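Local coordinates for geranylgeranyl pyrophosphate synthase (Corynebacterium glutamicum, PDB 3LMD), which probably lengthens isoprenyl diphosphate chains, with magnesium as cofactor, by condensing isopentenyl diphosphate with an allylic diphosphate primer, at residues T107-A110 with T111-H114; G233-F236 with Q237-D241; T277-G280 with A281-D285; N298-L301 with E302-Q306. One frame throughout, in Å; residues are numbered along the deposited sequence. Where two conformers were deposited one is given.

Contact 1: T107-A110 with T111-H114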
# COMPACT_ATOMS: atom_id res chain seq x y z
N THR A 107 -5.51 -2.22 8.48
CA THR A 107 -4.90 -3.11 7.48
C THR A 107 -5.93 -3.99 6.82
O THR A 107 -5.92 -4.16 5.58
CB THR A 107 -3.81 -3.97 8.13
OG1 THR A 107 -2.78 -3.10 8.63
CG2 THR A 107 -3.19 -4.95 7.10
N HIS A 108 -6.85 -4.51 7.63
CA HIS A 108 -8.00 -5.24 7.11
C HIS A 108 -8.77 -4.41 6.10
O HIS A 108 -9.08 -4.90 5.01
CB HIS A 108 -8.92 -5.69 8.28
CG HIS A 108 -10.23 -6.23 7.84
ND1 HIS A 108 -10.33 -7.30 6.96
CD2 HIS A 108 -11.50 -5.86 8.14
CE1 HIS A 108 -11.62 -7.56 6.75
NE2 HIS A 108 -12.34 -6.69 7.45
N LEU A 109 -9.12 -3.17 6.45
CA LEU A 109 -9.89 -2.32 5.54
C LEU A 109 -9.11 -2.01 4.25
O LEU A 109 -9.69 -2.04 3.15
CB LEU A 109 -10.33 -1.01 6.25
CG LEU A 109 -11.26 -1.27 7.44
CD1 LEU A 109 -11.56 0.03 8.24
CD2 LEU A 109 -12.57 -1.95 6.96
N ALA A 110 -7.83 -1.71 4.37
CA ALA A 110 -7.00 -1.39 3.18
C ALA A 110 -7.04 -2.53 2.19
O ALA A 110 -7.20 -2.34 0.99
CB ALA A 110 -5.54 -1.08 3.59
N THR A 111 -6.88 -3.72 2.74
CA THR A 111 -6.95 -5.00 2.05
C THR A 111 -8.23 -5.21 1.27
O THR A 111 -8.20 -5.61 0.09
CB THR A 111 -6.84 -6.08 3.15
OG1 THR A 111 -5.53 -6.60 3.13
CG2 THR A 111 -7.91 -7.16 3.03
N LEU A 112 -9.35 -4.94 1.92
CA LEU A 112 -10.65 -4.95 1.27
C LEU A 112 -10.75 -3.98 0.12
O LEU A 112 -11.30 -4.31 -0.93
CB LEU A 112 -11.76 -4.62 2.27
CG LEU A 112 -12.15 -5.74 3.24
CD1 LEU A 112 -13.20 -5.23 4.24
CD2 LEU A 112 -12.65 -6.98 2.49
N TYR A 113 -10.28 -2.77 0.32
CA TYR A 113 -10.38 -1.78 -0.75
C TYR A 113 -9.61 -2.24 -1.98
O TYR A 113 -10.10 -2.09 -3.11
CB TYR A 113 -9.95 -0.41 -0.26
CG TYR A 113 -10.80 0.03 0.91
CD1 TYR A 113 -11.93 -0.70 1.27
CD2 TYR A 113 -10.48 1.15 1.66
CE1 TYR A 113 -12.74 -0.33 2.34
CE2 TYR A 113 -11.29 1.54 2.75
CZ TYR A 113 -12.42 0.79 3.07
OH TYR A 113 -13.23 1.15 4.14
N HIS A 114 -8.43 -2.83 -1.79
CA HIS A 114 -7.68 -3.33 -2.96
C HIS A 114 -8.29 -4.60 -3.53
O HIS A 114 -8.27 -4.83 -4.73
CB HIS A 114 -6.21 -3.57 -2.61
CG HIS A 114 -5.40 -2.32 -2.47
ND1 HIS A 114 -5.97 -1.06 -2.49
CD2 HIS A 114 -4.07 -2.13 -2.31
CE1 HIS A 114 -5.02 -0.15 -2.34
NE2 HIS A 114 -3.86 -0.77 -2.23

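Contact 2: G233-F236 with Q237-D241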
# COMPACT_ATOMS: atom_id res chain seq x y z
N GLY A 233 -8.97 -18.54 11.98
CA GLY A 233 -9.16 -18.00 10.60
C GLY A 233 -9.51 -19.11 9.62
O GLY A 233 -10.38 -18.94 8.76
N MET A 234 -8.80 -20.25 9.72
CA MET A 234 -9.12 -21.41 8.86
C MET A 234 -10.54 -21.92 9.12
O MET A 234 -11.30 -22.18 8.19
CB MET A 234 -8.09 -22.55 9.06
CG MET A 234 -6.61 -22.18 8.73
SD MET A 234 -6.33 -21.72 6.96
CE MET A 234 -7.42 -23.00 6.14
N ILE A 235 -10.89 -22.09 10.40
CA ILE A 235 -12.22 -22.56 10.77
C ILE A 235 -13.29 -21.63 10.22
O ILE A 235 -14.25 -22.10 9.60
CB ILE A 235 -12.34 -22.69 12.29
CG1 ILE A 235 -11.43 -23.82 12.80
CG2 ILE A 235 -13.80 -22.90 12.73
CD1 ILE A 235 -11.30 -23.82 14.36
N PHE A 236 -13.13 -20.32 10.40
CA PHE A 236 -14.16 -19.37 9.90
C PHE A 236 -14.45 -19.57 8.42
O PHE A 236 -15.60 -19.59 8.00
CB PHE A 236 -13.73 -17.90 10.12
CG PHE A 236 -13.80 -17.44 11.56
CD1 PHE A 236 -14.50 -18.16 12.50
CD2 PHE A 236 -13.19 -16.27 11.96
CE1 PHE A 236 -14.56 -17.74 13.84
CE2 PHE A 236 -13.25 -15.85 13.28
CZ PHE A 236 -13.94 -16.58 14.21
N GLN A 237 -13.39 -19.63 7.62
CA GLN A 237 -13.55 -19.66 6.17
C GLN A 237 -14.10 -21.03 5.69
O GLN A 237 -14.93 -21.07 4.81
CB GLN A 237 -12.22 -19.36 5.47
CG GLN A 237 -12.40 -19.21 3.95
CD GLN A 237 -13.33 -18.05 3.63
OE1 GLN A 237 -12.98 -16.91 3.89
NE2 GLN A 237 -14.53 -18.34 3.11
N ILE A 238 -13.59 -22.13 6.23
CA ILE A 238 -14.09 -23.42 5.80
C ILE A 238 -15.56 -23.58 6.21
O ILE A 238 -16.39 -24.07 5.43
CB ILE A 238 -13.25 -24.60 6.35
CG1 ILE A 238 -11.80 -24.48 5.85
CG2 ILE A 238 -13.88 -25.95 5.84
CD1 ILE A 238 -10.84 -25.39 6.52
N VAL A 239 -15.90 -23.14 7.42
CA VAL A 239 -17.27 -23.26 7.88
C VAL A 239 -18.19 -22.42 6.96
O VAL A 239 -19.26 -22.89 6.55
CB VAL A 239 -17.43 -22.85 9.40
CG1 VAL A 239 -18.92 -22.60 9.73
CG2 VAL A 239 -16.88 -23.95 10.34
N ASP A 240 -17.77 -21.20 6.63
CA ASP A 240 -18.52 -20.35 5.69
C ASP A 240 -18.73 -21.07 4.34
O ASP A 240 -19.80 -21.00 3.71
CB ASP A 240 -17.77 -19.04 5.41
CG ASP A 240 -17.96 -17.99 6.50
OD1 ASP A 240 -18.78 -18.19 7.41
OD2 ASP A 240 -17.29 -16.94 6.43
N ASP A 241 -17.66 -21.71 3.87
CA ASP A 241 -17.70 -22.39 2.58
C ASP A 241 -18.65 -23.58 2.59
O ASP A 241 -19.37 -23.80 1.62
CB ASP A 241 -16.29 -22.81 2.11
CG ASP A 241 -15.41 -21.61 1.75
OD1 ASP A 241 -15.95 -20.51 1.56
OD2 ASP A 241 -14.18 -21.76 1.68

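Contact 3: T277-G280 with A281-D285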
# COMPACT_ATOMS: atom_id res chain seq x y z
N THR A 277 -15.87 -42.30 -7.41
CA THR A 277 -17.23 -42.78 -7.30
C THR A 277 -17.98 -42.22 -8.49
O THR A 277 -17.48 -41.33 -9.19
CB THR A 277 -17.88 -42.19 -6.07
OG1 THR A 277 -17.86 -40.75 -6.20
CG2 THR A 277 -17.16 -42.63 -4.77
N PRO A 278 -19.21 -42.72 -8.74
CA PRO A 278 -19.94 -42.16 -9.88
C PRO A 278 -20.25 -40.67 -9.68
O PRO A 278 -20.29 -39.90 -10.65
CB PRO A 278 -21.25 -42.95 -9.90
CG PRO A 278 -21.00 -44.20 -9.09
CD PRO A 278 -19.84 -43.93 -8.18
N VAL A 279 -20.48 -40.26 -8.44
CA VAL A 279 -20.75 -38.85 -8.17
C VAL A 279 -19.51 -38.00 -8.42
O VAL A 279 -19.61 -36.91 -8.98
CB VAL A 279 -21.24 -38.67 -6.73
CG1 VAL A 279 -21.07 -37.23 -6.27
CG2 VAL A 279 -22.71 -39.12 -6.65
N GLY A 280 -18.35 -38.50 -8.01
CA GLY A 280 -17.09 -37.81 -8.30
C GLY A 280 -16.86 -37.67 -9.80
O GLY A 280 -16.46 -36.61 -10.30
N ALA A 281 -17.13 -38.75 -10.53
CA ALA A 281 -16.95 -38.72 -11.99
C ALA A 281 -17.87 -37.72 -12.67
O ALA A 281 -17.46 -37.01 -13.61
CB ALA A 281 -17.12 -40.16 -12.61
N GLU A 282 -19.12 -37.66 -12.21
CA GLU A 282 -20.09 -36.77 -12.81
C GLU A 282 -19.77 -35.30 -12.50
O GLU A 282 -19.95 -34.43 -13.35
CB GLU A 282 -21.52 -37.08 -12.35
CG GLU A 282 -22.54 -36.26 -13.16
CD GLU A 282 -24.00 -36.63 -12.92
OE1 GLU A 282 -24.29 -37.61 -12.18
OE2 GLU A 282 -24.86 -35.93 -13.49
N LEU A 283 -19.31 -35.04 -11.28
CA LEU A 283 -18.85 -33.71 -10.89
C LEU A 283 -17.63 -33.26 -11.71
O LEU A 283 -17.56 -32.10 -12.14
CB LEU A 283 -18.54 -33.63 -9.37
CG LEU A 283 -19.75 -33.57 -8.44
CD1 LEU A 283 -19.32 -33.81 -6.98
CD2 LEU A 283 -20.49 -32.25 -8.55
N ARG A 284 -16.67 -34.16 -11.91
CA ARG A 284 -15.51 -33.84 -12.74
C ARG A 284 -15.94 -33.48 -14.17
O ARG A 284 -15.42 -32.54 -14.78
CB ARG A 284 -14.47 -34.96 -12.77
CG ARG A 284 -13.65 -35.13 -11.45
CD ARG A 284 -12.51 -36.17 -11.55
NE ARG A 284 -12.98 -37.56 -11.69
CZ ARG A 284 -13.37 -38.34 -10.69
NH1 ARG A 284 -13.78 -39.58 -10.93
NH2 ARG A 284 -13.37 -37.89 -9.44
N ASP A 285 -16.90 -34.23 -14.71
CA ASP A 285 -17.47 -33.93 -16.01
C ASP A 285 -18.13 -32.55 -16.06
O ASP A 285 -17.94 -31.81 -17.02
CB ASP A 285 -18.51 -34.99 -16.37
CG ASP A 285 -18.95 -34.89 -17.82
OD1 ASP A 285 -18.07 -34.81 -18.70
OD2 ASP A 285 -20.17 -34.89 -18.07
O HOH W 1 -14.77 -42.44 -10.55
O HOH W 2 -23.64 -39.49 -10.28

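Contact 4: N298-L301 with E302-Q306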
# COMPACT_ATOMS: atom_id res chain seq x y z
N ASN A 298 -28.17 -26.27 -9.41
CA ASN A 298 -29.00 -27.12 -8.58
C ASN A 298 -28.58 -28.60 -8.66
O ASN A 298 -28.59 -29.31 -7.66
CB ASN A 298 -30.46 -26.96 -8.99
CG ASN A 298 -31.41 -27.67 -8.04
OD1 ASN A 298 -31.40 -27.42 -6.84
ND2 ASN A 298 -32.23 -28.57 -8.59
N HIS A 299 -28.24 -29.06 -9.85
CA HIS A 299 -27.88 -30.46 -10.05
C HIS A 299 -26.54 -30.73 -9.34
O HIS A 299 -26.38 -31.72 -8.65
CB HIS A 299 -27.81 -30.79 -11.55
CG HIS A 299 -27.44 -32.21 -11.84
ND1 HIS A 299 -28.09 -33.29 -11.27
CD2 HIS A 299 -26.48 -32.74 -12.64
CE1 HIS A 299 -27.55 -34.41 -11.70
NE2 HIS A 299 -26.56 -34.11 -12.53
N VAL A 300 -25.59 -29.81 -9.51
CA VAL A 300 -24.31 -29.90 -8.80
C VAL A 300 -24.48 -29.91 -7.28
O VAL A 300 -23.90 -30.75 -6.59
CB VAL A 300 -23.36 -28.78 -9.22
CG1 VAL A 300 -22.08 -28.82 -8.35
CG2 VAL A 300 -23.02 -28.93 -10.68
N LEU A 301 -25.28 -28.99 -6.75
CA LEU A 301 -25.58 -28.98 -5.31
C LEU A 301 -26.19 -30.31 -4.86
O LEU A 301 -25.95 -30.76 -3.75
CB LEU A 301 -26.53 -27.83 -4.95
CG LEU A 301 -25.96 -26.40 -5.06
CD1 LEU A 301 -27.08 -25.35 -4.96
CD2 LEU A 301 -24.89 -26.15 -3.99
N GLU A 302 -27.01 -30.93 -5.70
CA GLU A 302 -27.55 -32.24 -5.34
C GLU A 302 -26.46 -33.31 -5.34
O GLU A 302 -26.36 -34.09 -4.38
CB GLU A 302 -28.70 -32.65 -6.28
CG GLU A 302 -29.37 -33.96 -5.92
CD GLU A 302 -29.84 -34.01 -4.47
OE1 GLU A 302 -30.43 -33.01 -4.00
OE2 GLU A 302 -29.62 -35.05 -3.79
N LEU A 303 -25.63 -33.35 -6.39
CA LEU A 303 -24.49 -34.26 -6.42
C LEU A 303 -23.56 -34.08 -5.19
O LEU A 303 -23.15 -35.04 -4.57
CB LEU A 303 -23.68 -34.04 -7.71
CG LEU A 303 -24.41 -34.49 -9.00
CD1 LEU A 303 -23.62 -34.05 -10.22
CD2 LEU A 303 -24.56 -36.01 -9.00
N LEU A 304 -23.24 -32.84 -4.86
CA LEU A 304 -22.41 -32.56 -3.68
C LEU A 304 -23.04 -33.14 -2.41
O LEU A 304 -22.35 -33.74 -1.60
CB LEU A 304 -22.19 -31.02 -3.54
CG LEU A 304 -21.25 -30.48 -4.62
CD1 LEU A 304 -21.27 -28.93 -4.65
CD2 LEU A 304 -19.83 -30.98 -4.36
N SER A 305 -24.36 -33.02 -2.25
CA SER A 305 -25.01 -33.60 -1.08
C SER A 305 -24.97 -35.13 -1.08
O SER A 305 -25.13 -35.77 -0.04
CB SER A 305 -26.45 -33.07 -0.90
OG SER A 305 -27.35 -33.79 -1.74
N GLN A 306 -24.77 -35.72 -2.26
CA GLN A 306 -24.68 -37.18 -2.37
C GLN A 306 -23.24 -37.66 -2.18
O GLN A 306 -23.00 -38.86 -2.07
CB GLN A 306 -25.23 -37.66 -3.75
CG GLN A 306 -26.72 -37.43 -3.90
CD GLN A 306 -27.22 -37.48 -5.37
OE1 GLN A 306 -26.44 -37.60 -6.31
NE2 GLN A 306 -28.53 -37.39 -5.55

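Contact 1: T107-A110 with T111-H114
Four i-to-i+4 backbone bonds join T107-A110 to T111-H114, the straightest running from T111 N to T107 O (3.0 Å, 164° at the hydrogen). Y113 N reaches L109 O at 3.0 Å, and this carbonyl oxygen also lies over one face of the phenol ring, 3.2 Å from Y113 CD1. The flat tyrosine can sit close against the turn below because CG stands beside its own backbone N (chi1 -59°), which swings the ring back along the helix until OH comes 4.2 Å from L109 CB.

Next round the surface, H108 and L112 cross obliquely. With the imidazole on the far side of CB from N (chi1 170°), H108 NE2 meets the methyl L112 CD1 at 3.6 Å, and L112 CD1 also approaches L109 CD2. A110, with nothing larger than a methyl, fits where helix 132-157 packs closely, with L146 and L147 against it. The small branched T111 faces L172 of helix 159-181.

These turns belong to a helix of the all-helical prenyltransferase fold and lead straight into its first aspartate-rich DDxxD motif, whose D115 and D119 bind calcium in crystals of this protein.

Contact 2: G233-F236 with Q237-D241
D240 N bonds to F236 O at 3.0 Å, as the helix requires, and S22 OG on helix 21-27 lies within hydrogen-bonding distance of both this oxygen and D240 OD1, a partner the two share. D240 folds its carboxylate back over F236 O, D240 CG lying 3.2 Å from it, while D240 OD2 bonds to G20 N. The N-terminal residues thus meet both oxygens of the carboxylate.

The next residue after F236, Q237, bends at chi2 (61°) so that its amide runs along the helix, and Q237 NE2 gives a bond of 3.0 Å to D241 OD1, one turn on. D241 lies close to the plane of that amide, but the donor comes from above the carboxylate, at a modest 142°. With D241 OD2 bonded to Y192 OH, this buried carboxylate too has a partner on each oxygen. Glutamine suits the place because its uncharged amide reaches the next turn.

The other sides are apolar. I235 and V239 lie side by side, CG2 to CG2 4.0 Å, as a ridge of branched chains against T347 of helix 335-349. M234, flexible and bent twice, brings CE to 4.2 Å from I238 CD1 beside Y320. The F236 ring meets F77 edge-to-face.

In this chain protein groups hold the carboxylates of D240 and D241, which by sequence open the second DDxxD motif of the family, the one that in related synthases binds magnesium and diphosphate.

Contact 3: T277-G280 with A281-D285
R284 folds back over G280 rather than stretching into solvent. CB starts 3.6 Å from G280 O and CG comes nearer, 3.4 Å from the same oxygen; CD moves off, and a bend at chi3 (-69°) turns the guanidinium so that one face lies over the peptide joining G280 to A281. R284 NH2 is then 3.5 Å from G280 O, yet the angle is wrong for a hydrogen bond, so the carbonyl meets the flat of the cation. NH2 spends its protons on the carbonyls of L273 and E275, and R284 NH1 has a weak bond to water 1, which sits at the guanidinium edge and donates to T277 O. G280, with no side chain of its own, lets the cation lie this close to the backbone.

E282 runs extended beyond CG on another side of the helix. Its OE1 receives a bond from water 2 (2.8 Å from E282 OE1), a water only weakly tied to P278 O, while OE2 bonds to H299 NE2. On the inner side V279 and L283 point the same way, V279 CG1 touching L283 CD1 at 3.9 Å, and L283 continues into A272 and L273 of helix 267-274.

T277 begins the helix: OG1 accepts from G280 N (2.9 Å, 162°), and T277 O takes the first i+4 bond, from A281 N. P278 has no N-H to satisfy and suits the first turn. T277 is thus the N-cap, and P278 takes the first helical position of helix 278-286.

Contact 4: N298-L301 with E302-Q306
Turns of helix 294-306 carry E302 and S305, which bind calcium in crystals of this protein, although this chain holds no ion; both are exposed and touch a crystal neighbour, consistent with an ion bound at the protein surface. E302 N bonds back to N298 O, and S305 N to L301 O at 3.1 Å. L304 N to V300 O is shorter and straighter, 2.8 Å and 170°.

On one flank H299 turns a face of its imidazole to L303. Because CG is turned away from the backbone N (chi1 179°), the ring reaches the next turn, and L303 CD1 lies over that face, 4.1 Å from the centroid: a CH-pi contact, offset so that H299 NE2 is the ring atom closest to that methyl, at 3.7 Å. A histidine can thus pack against leucine through its face while NE2 still bonds to E282 of the neighbouring helix.

The helix is amphipathic, one side wet and the other built of aliphatic residues within the all-helical prenyltransferase fold. V300 CG1 and L304 CD1 meet at 3.8 Å, the two chains pointing the same way towards L260 of helix 258-262; L301 and L304 also press on I245 of helix 219-246.

On the wet side E302 bends at chi2, and E302 OE2 receives a weak bond from Q306 NE2. S305 OG is 2.8 Å from E302 O.

The four contacts follow one another along the chain, each within a single helix: 95-118, 219-246, 278-286 and 294-306. Contacts 1 and 2 belong to the buried core, their centres about 19 Å apart, on the two helices that bear the aspartate-rich motifs; such a pair probably flanks the diphosphate site, as in relatives. Contacts 3 and 4 lie far out, about 32 and 28 Å from the centre of the chain. Successive helices bring them together, centres about 11 Å apart, with V279 CG1 3.5 Å from L303 O and L283 CD2 against L303 CB. Of this pair contact 4 reaches helix 219-246, through L301 and L304 on I245, although contacts 2 and 4 themselves stay about 8 Å apart at nearest atoms.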